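Local atomic coordinates of heme oxygenase (Leptospira interrogans, PDB entry 5KZL), a protein that probably degrades heme by oxidative opening of the porphyrin ring, giving biliverdin, iron and carbon monoxide. Residues A[59-64]-A[112-117]; A[72-77]-A[124-129]. The protein carries 1 engineered substitution. All coordinates share one frame; numbering follows the deposited sequence.

Interaction 1: residues A[59-64]-A[112-117]; sequences EEELER and QRIRKI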
loop_
_atom_site.group_PDB
_atom_site.type_symbol
_atom_site.label_atom_id
_atom_site.label_comp_id
_atom_site.label_asym_id
_atom_site.label_seq_id
_atom_site.Cartn_x
_atom_site.Cartn_y
_atom_site.Cartn_z
ATOM N N GLU A 59 6.796 5.224 4.694
ATOM C CA GLU A 59 7.324 6.506 4.206
ATOM C C GLU A 59 8.451 7.021 5.081
ATOM O O GLU A 59 9.427 7.555 4.548
ATOM C CB GLU A 59 6.202 7.523 3.968
ATOM C CG GLU A 59 5.325 6.947 2.854
ATOM C CD GLU A 59 3.878 7.330 2.610
ATOM O OE1 GLU A 59 3.407 8.358 3.144
ATOM O OE2 GLU A 59 3.237 6.631 1.794
ATOM N N GLU A 60 8.400 6.735 6.388
ATOM C CA GLU A 60 9.520 7.094 7.265
ATOM C C GLU A 60 10.784 6.316 6.844
ATOM O O GLU A 60 11.866 6.892 6.700
ATOM C CB GLU A 60 9.168 6.756 8.713
ATOM C CG GLU A 60 8.405 7.857 9.409
ATOM C CD GLU A 60 7.969 7.512 10.821
ATOM O OE1 GLU A 60 8.440 6.483 11.362
ATOM O OE2 GLU A 60 7.138 8.265 11.379
ATOM N N GLU A 61 10.619 5.014 6.604
ATOM C CA GLU A 61 11.697 4.103 6.235
ATOM C C GLU A 61 12.198 4.292 4.798
ATOM O O GLU A 61 13.408 4.217 4.570
ATOM C CB GLU A 61 11.283 2.647 6.540
ATOM C CG GLU A 61 10.959 2.381 8.018
ATOM C CD GLU A 61 11.882 3.011 9.049
ATOM O OE1 GLU A 61 13.117 3.017 8.846
ATOM O OE2 GLU A 61 11.361 3.520 10.063
ATOM N N LEU A 62 11.308 4.581 3.834
ATOM C CA LEU A 62 11.730 4.853 2.454
ATOM C C LEU A 62 12.526 6.169 2.379
ATOM O O LEU A 62 13.499 6.262 1.624
ATOM C CB LEU A 62 10.528 4.878 1.494
ATOM C CG LEU A 62 9.919 3.501 1.165
ATOM C CD1 LEU A 62 8.602 3.675 0.434
ATOM C CD2 LEU A 62 10.902 2.623 0.310
ATOM N N GLU A 63 12.135 7.173 3.196
ATOM C CA GLU A 63 12.847 8.450 3.250
ATOM C C GLU A 63 14.210 8.243 3.886
ATOM O O GLU A 63 15.207 8.762 3.378
ATOM C CB GLU A 63 12.025 9.492 4.030
ATOM C CG GLU A 63 10.914 10.113 3.202
ATOM C CD GLU A 63 11.428 11.014 2.103
ATOM O OE1 GLU A 63 12.113 12.004 2.445
ATOM O OE2 GLU A 63 11.186 10.710 0.910
ATOM N N ARG A 64 14.263 7.449 4.974
ATOM C CA ARG A 64 15.507 7.138 5.684
ATOM C C ARG A 64 16.502 6.453 4.751
ATOM O O ARG A 64 17.694 6.786 4.776
ATOM C CB ARG A 64 15.226 6.200 6.870
ATOM C CG ARG A 64 16.377 6.136 7.890
ATOM C CD ARG A 64 16.138 5.216 9.082
ATOM N NE ARG A 64 14.755 5.230 9.573
ATOM C CZ ARG A 64 14.243 6.144 10.397
ATOM N NH1 ARG A 64 14.994 7.147 10.843
ATOM N NH2 ARG A 64 12.972 6.070 10.768
ATOM N N GLN A 112 6.096 -3.178 12.606
ATOM C CA GLN A 112 7.318 -3.794 13.106
ATOM C C GLN A 112 8.103 -4.412 11.944
ATOM O O GLN A 112 9.325 -4.272 11.887
ATOM C CB GLN A 112 6.980 -4.886 14.130
ATOM C CG GLN A 112 8.188 -5.713 14.563
ATOM C CD GLN A 112 9.101 -5.013 15.551
ATOM O OE1 GLN A 112 9.098 -3.783 15.708
ATOM N NE2 GLN A 112 9.907 -5.796 16.244
ATOM N N ARG A 113 7.403 -5.103 11.038
ATOM C CA ARG A 113 8.062 -5.716 9.901
ATOM C C ARG A 113 8.753 -4.662 9.075
ATOM O O ARG A 113 9.925 -4.840 8.758
ATOM C CB ARG A 113 7.114 -6.565 9.040
ATOM C CG ARG A 113 7.797 -7.191 7.827
ATOM C CD ARG A 113 8.718 -8.304 8.232
ATOM N NE ARG A 113 9.148 -9.131 7.105
ATOM C CZ ARG A 113 9.341 -10.440 7.202
ATOM N NH1 ARG A 113 9.139 -11.064 8.357
ATOM N NH2 ARG A 113 9.733 -11.138 6.146
ATOM N N ILE A 114 8.058 -3.539 8.798
ATOM C CA ILE A 114 8.616 -2.440 8.008
ATOM C C ILE A 114 9.880 -1.875 8.665
ATOM O O ILE A 114 10.899 -1.650 7.992
ATOM C CB ILE A 114 7.540 -1.341 7.768
ATOM C CG1 ILE A 114 6.399 -1.849 6.884
ATOM C CG2 ILE A 114 8.173 -0.047 7.176
ATOM C CD1 ILE A 114 5.060 -1.044 7.079
ATOM N N ARG A 115 9.790 -1.604 9.958
ATOM C CA ARG A 115 10.897 -1.037 10.721
ATOM C C ARG A 115 12.122 -1.932 10.730
ATOM O O ARG A 115 13.213 -1.451 10.465
ATOM C CB ARG A 115 10.447 -0.708 12.144
ATOM C CG ARG A 115 9.493 0.463 12.142
ATOM C CD ARG A 115 8.866 0.685 13.491
ATOM N NE ARG A 115 8.115 1.949 13.502
ATOM C CZ ARG A 115 7.387 2.373 14.531
ATOM N NH1 ARG A 115 7.252 1.617 15.612
ATOM N NH2 ARG A 115 6.745 3.533 14.466
ATOM N N LYS A 116 11.938 -3.213 11.053
ATOM C CA LYS A 116 13.008 -4.203 11.145
ATOM C C LYS A 116 13.667 -4.491 9.789
ATOM O O LYS A 116 14.893 -4.626 9.714
ATOM C CB LYS A 116 12.483 -5.465 11.829
ATOM C CG LYS A 116 12.209 -5.295 13.320
ATOM C CD LYS A 116 13.442 -5.569 14.159
ATOM C CE LYS A 116 13.194 -5.512 15.644
ATOM N NZ LYS A 116 13.004 -4.119 16.122
ATOM N N ILE A 117 12.863 -4.521 8.714
ATOM C CA ILE A 117 13.359 -4.692 7.345
ATOM C C ILE A 117 14.208 -3.484 6.980
ATOM O O ILE A 117 15.336 -3.635 6.520
ATOM C CB ILE A 117 12.174 -4.943 6.365
ATOM C CG1 ILE A 117 11.655 -6.391 6.521
ATOM C CG2 ILE A 117 12.539 -4.634 4.880
ATOM C CD1 ILE A 117 12.623 -7.488 6.016
HETATM O O HOH W 1 8.712 3.604 11.040
HETATM O O HOH W 2 6.105 4.943 12.142
#
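Glu61 reaches from one helix to the other and lays its aliphatic part against Ile114. CG of Glu61 sits 3.8 Å from CG2 of Ile114. The CG2 branch of Ile114 is anti to its own backbone N and faces the glutamate. Glu61 bends at chi2 (-42°), which turns the carboxylate away from the apolar patch. OE2 of Glu61 comes within 4.1 Å of CG of Arg115, without a bond.

Arg64 of the same helix grips the carboxylate side-on. NE of Arg64 binds OE1 of Glu61 at 2.8 Å, and NH2 binds OE2 in an almost straight bond. Both oxygens are met on the syn side, but from a little over 30° out of the carboxylate plane; they lie close to the guanidinium plane. Ser118, on helix 105-120 just past residues 112-117, also hydrogen-bonds OE1 of Glu61, so the carboxylate is held from both helices.

The two segments belong to helices 41-64 and 105-120 of the all-helical heme oxygenase fold. Their closest CA atoms, of Glu61 and Arg115, are 6.9 Å apart. Ile114 also packs on Val54, Ser57 and His128, on the buried side of this helix pair.

Arg115 runs extended from CG to NE along the exposed side. Its guanidinium plane stands 82° from the carboxylate plane of Glu61, and the two are bridged by water. Water 1 accepts from Arg115 NE and donates to OE2 of Glu61 (2.8 Å) and to OE1 of Glu60. Water 2 accepts from NH2 of Arg115 at 2.8 Å and donates to the same Glu60 oxygen.

Interaction 2: residues A[72-77]-A[124-129]; sequences KSIYFP and LLAAHS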
loop_
_atom_site.group_PDB
_atom_site.type_symbol
_atom_site.label_atom_id
_atom_site.label_comp_id
_atom_site.label_asym_id
_atom_site.label_seq_id
_atom_site.Cartn_x
_atom_site.Cartn_y
_atom_site.Cartn_z
ATOM N N LYS A 72 17.493 3.741 -4.742
ATOM C CA LYS A 72 17.633 5.035 -5.426
ATOM C C LYS A 72 16.714 5.221 -6.647
ATOM O O LYS A 72 16.017 6.233 -6.728
ATOM C CB LYS A 72 19.103 5.281 -5.812
ATOM C CG LYS A 72 19.766 6.359 -4.979
ATOM C CD LYS A 72 21.135 6.736 -5.530
ATOM C CE LYS A 72 21.972 7.444 -4.493
ATOM N NZ LYS A 72 23.212 8.012 -5.083
ATOM N N SER A 73 16.666 4.230 -7.559
ATOM C CA SER A 73 15.840 4.321 -8.767
ATOM C C SER A 73 14.322 4.137 -8.538
ATOM O O SER A 73 13.548 4.372 -9.476
ATOM C CB SER A 73 16.345 3.374 -9.848
ATOM O OG SER A 73 16.408 2.050 -9.357
ATOM N N ILE A 74 13.888 3.779 -7.308
ATOM C CA ILE A 74 12.444 3.689 -6.999
ATOM C C ILE A 74 12.075 4.760 -5.955
ATOM O O ILE A 74 11.090 4.632 -5.232
ATOM C CB ILE A 74 11.875 2.274 -6.676
ATOM C CG1 ILE A 74 12.613 1.608 -5.490
ATOM C CG2 ILE A 74 11.868 1.391 -7.956
ATOM C CD1 ILE A 74 11.828 0.529 -4.733
ATOM N N TYR A 75 12.856 5.842 -5.911
ATOM C CA TYR A 75 12.560 6.955 -5.016
ATOM C C TYR A 75 11.412 7.715 -5.667
ATOM O O TYR A 75 11.609 8.471 -6.626
ATOM C CB TYR A 75 13.807 7.834 -4.790
ATOM C CG TYR A 75 13.553 9.113 -4.020
ATOM C CD1 TYR A 75 12.978 9.086 -2.750
ATOM C CD2 TYR A 75 13.962 10.347 -4.527
ATOM C CE1 TYR A 75 12.746 10.263 -2.036
ATOM C CE2 TYR A 75 13.737 11.530 -3.823
ATOM C CZ TYR A 75 13.128 11.482 -2.579
ATOM O OH TYR A 75 12.968 12.653 -1.874
ATOM N N PHE A 76 10.185 7.416 -5.212
ATOM C CA PHE A 76 8.971 7.995 -5.785
ATOM C C PHE A 76 8.044 8.666 -4.744
ATOM O O PHE A 76 6.961 8.145 -4.465
ATOM C CB PHE A 76 8.201 6.921 -6.582
ATOM C CG PHE A 76 8.838 6.450 -7.876
ATOM C CD1 PHE A 76 9.053 7.334 -8.929
ATOM C CD2 PHE A 76 9.129 5.105 -8.075
ATOM C CE1 PHE A 76 9.570 6.880 -10.153
ATOM C CE2 PHE A 76 9.663 4.656 -9.291
ATOM C CZ PHE A 76 9.885 5.549 -10.318
ATOM N N PRO A 77 8.399 9.876 -4.246
ATOM C CA PRO A 77 7.516 10.571 -3.283
ATOM C C PRO A 77 6.123 10.863 -3.842
ATOM O O PRO A 77 5.213 11.104 -3.059
ATOM C CB PRO A 77 8.256 11.882 -2.989
ATOM C CG PRO A 77 9.667 11.619 -3.338
ATOM C CD PRO A 77 9.661 10.613 -4.454
ATOM N N LEU A 124 14.906 -4.837 0.733
ATOM C CA LEU A 124 13.605 -5.527 0.729
ATOM C C LEU A 124 12.398 -4.558 0.817
ATOM O O LEU A 124 11.260 -4.982 0.587
ATOM C CB LEU A 124 13.523 -6.623 1.812
ATOM C CG LEU A 124 14.486 -7.834 1.702
ATOM C CD1 LEU A 124 14.253 -8.793 2.853
ATOM C CD2 LEU A 124 14.292 -8.593 0.392
ATOM N N LEU A 125 12.646 -3.256 1.115
ATOM C CA LEU A 125 11.569 -2.253 1.100
ATOM C C LEU A 125 11.012 -2.111 -0.333
ATOM O O LEU A 125 9.875 -1.656 -0.507
ATOM C CB LEU A 125 12.052 -0.890 1.636
ATOM C CG LEU A 125 12.302 -0.816 3.146
ATOM C CD1 LEU A 125 12.857 0.549 3.534
ATOM C CD2 LEU A 125 11.014 -1.129 3.956
ATOM N N ALA A 126 11.782 -2.582 -1.350
ATOM C CA ALA A 126 11.307 -2.617 -2.742
ATOM C C ALA A 126 10.017 -3.438 -2.816
ATOM O O ALA A 126 9.119 -3.079 -3.569
ATOM C CB ALA A 126 12.367 -3.222 -3.669
ATOM N N ALA A 127 9.926 -4.536 -2.030
ATOM C CA ALA A 127 8.743 -5.414 -1.959
ATOM C C ALA A 127 7.526 -4.684 -1.396
ATOM O O ALA A 127 6.417 -4.857 -1.892
ATOM C CB ALA A 127 9.034 -6.623 -1.102
ATOM N N HIS A 128 7.750 -3.860 -0.387
ATOM C CA HIS A 128 6.754 -3.040 0.281
ATOM C C HIS A 128 6.203 -1.966 -0.663
ATOM O O HIS A 128 4.982 -1.816 -0.774
ATOM C CB HIS A 128 7.374 -2.480 1.563
ATOM C CG HIS A 128 7.538 -3.535 2.621
ATOM N ND1 HIS A 128 6.642 -3.656 3.660
ATOM C CD2 HIS A 128 8.453 -4.534 2.717
ATOM C CE1 HIS A 128 7.065 -4.674 4.394
ATOM N NE2 HIS A 128 8.140 -5.252 3.855
ATOM N N SER A 129 7.110 -1.259 -1.371
ATOM C CA SER A 129 6.776 -0.294 -2.416
ATOM C C SER A 129 5.914 -0.998 -3.512
ATOM O O SER A 129 4.823 -0.529 -3.812
ATOM C CB SER A 129 8.051 0.266 -3.033
ATOM O OG SER A 129 7.702 0.983 -4.202
HETATM O O HOH W 3 8.834 3.339 -4.354
#
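Ile74 puts its CD1 methyl against the backbone of Ala126. CD1 of Ile74 lies 3.8 Å from CA of Ala126 and 3.9 Å from its CB. The same methyl reaches Ser129: CB of Ser129 is 4.2 Å from CD1 of Ile74. The methyl thus touches residues i and i+3 on one side of the helix. The small side chain of Ala126 lets it come close to the main chain.

The torsions of Ile74 account for this reach. CG1 is held between the backbone N and the carbonyl carbon (chi1 57°), and chi2 near 156° then extends CD1 toward the helix.

A water adds a polar link beside the apolar one. Water 3 donates to the carbonyl O of Ile74 at 2.7 Å and is hydrogen-bonded to OG of Ser129 at 2.6 Å. The serine OG is anti to its backbone N (chi1 169°), which directs it toward the loop. It also bonds to the hydroxyl of Tyr177, so that buried hydroxyl has both a water and a protein partner. The side chain of Ser129 is about 9 Å from the bound heme.

Further out, Leu184 packs on Ile74 and on Ser73. Phe76 meets Phe173 edge-to-face. These contacts tie the 72-77 loop to helix 170-183 and to the residues that follow it. The loop connects helices 41-64 and 82-93, and here it lies against the first turns of helix 125-151. By its glycine-rich sequence this is probably the distal helix over the heme, as in other heme oxygenases. Other sides of that helix pack on helices 41-64, 105-120 and 188-210.

How the interactions relate
Both interactions are largely buried and lie about 11 Å apart, centre to centre. Interaction 1 joins two helices and has an exposed flank, where charged groups and waters dominate. Interaction 2 sets a loop on a helix, and all its touching residues are buried. Its chemistry is mainly apolar, with one water link. Their segments alternate along the chain: helix 41-64 runs into the 72-77 loop, and helix 105-120 is followed by helix 125-151. They also touch directly. Ile117 packs on Leu124, and Leu125 CD1 lies against the carbonyl O of Glu61.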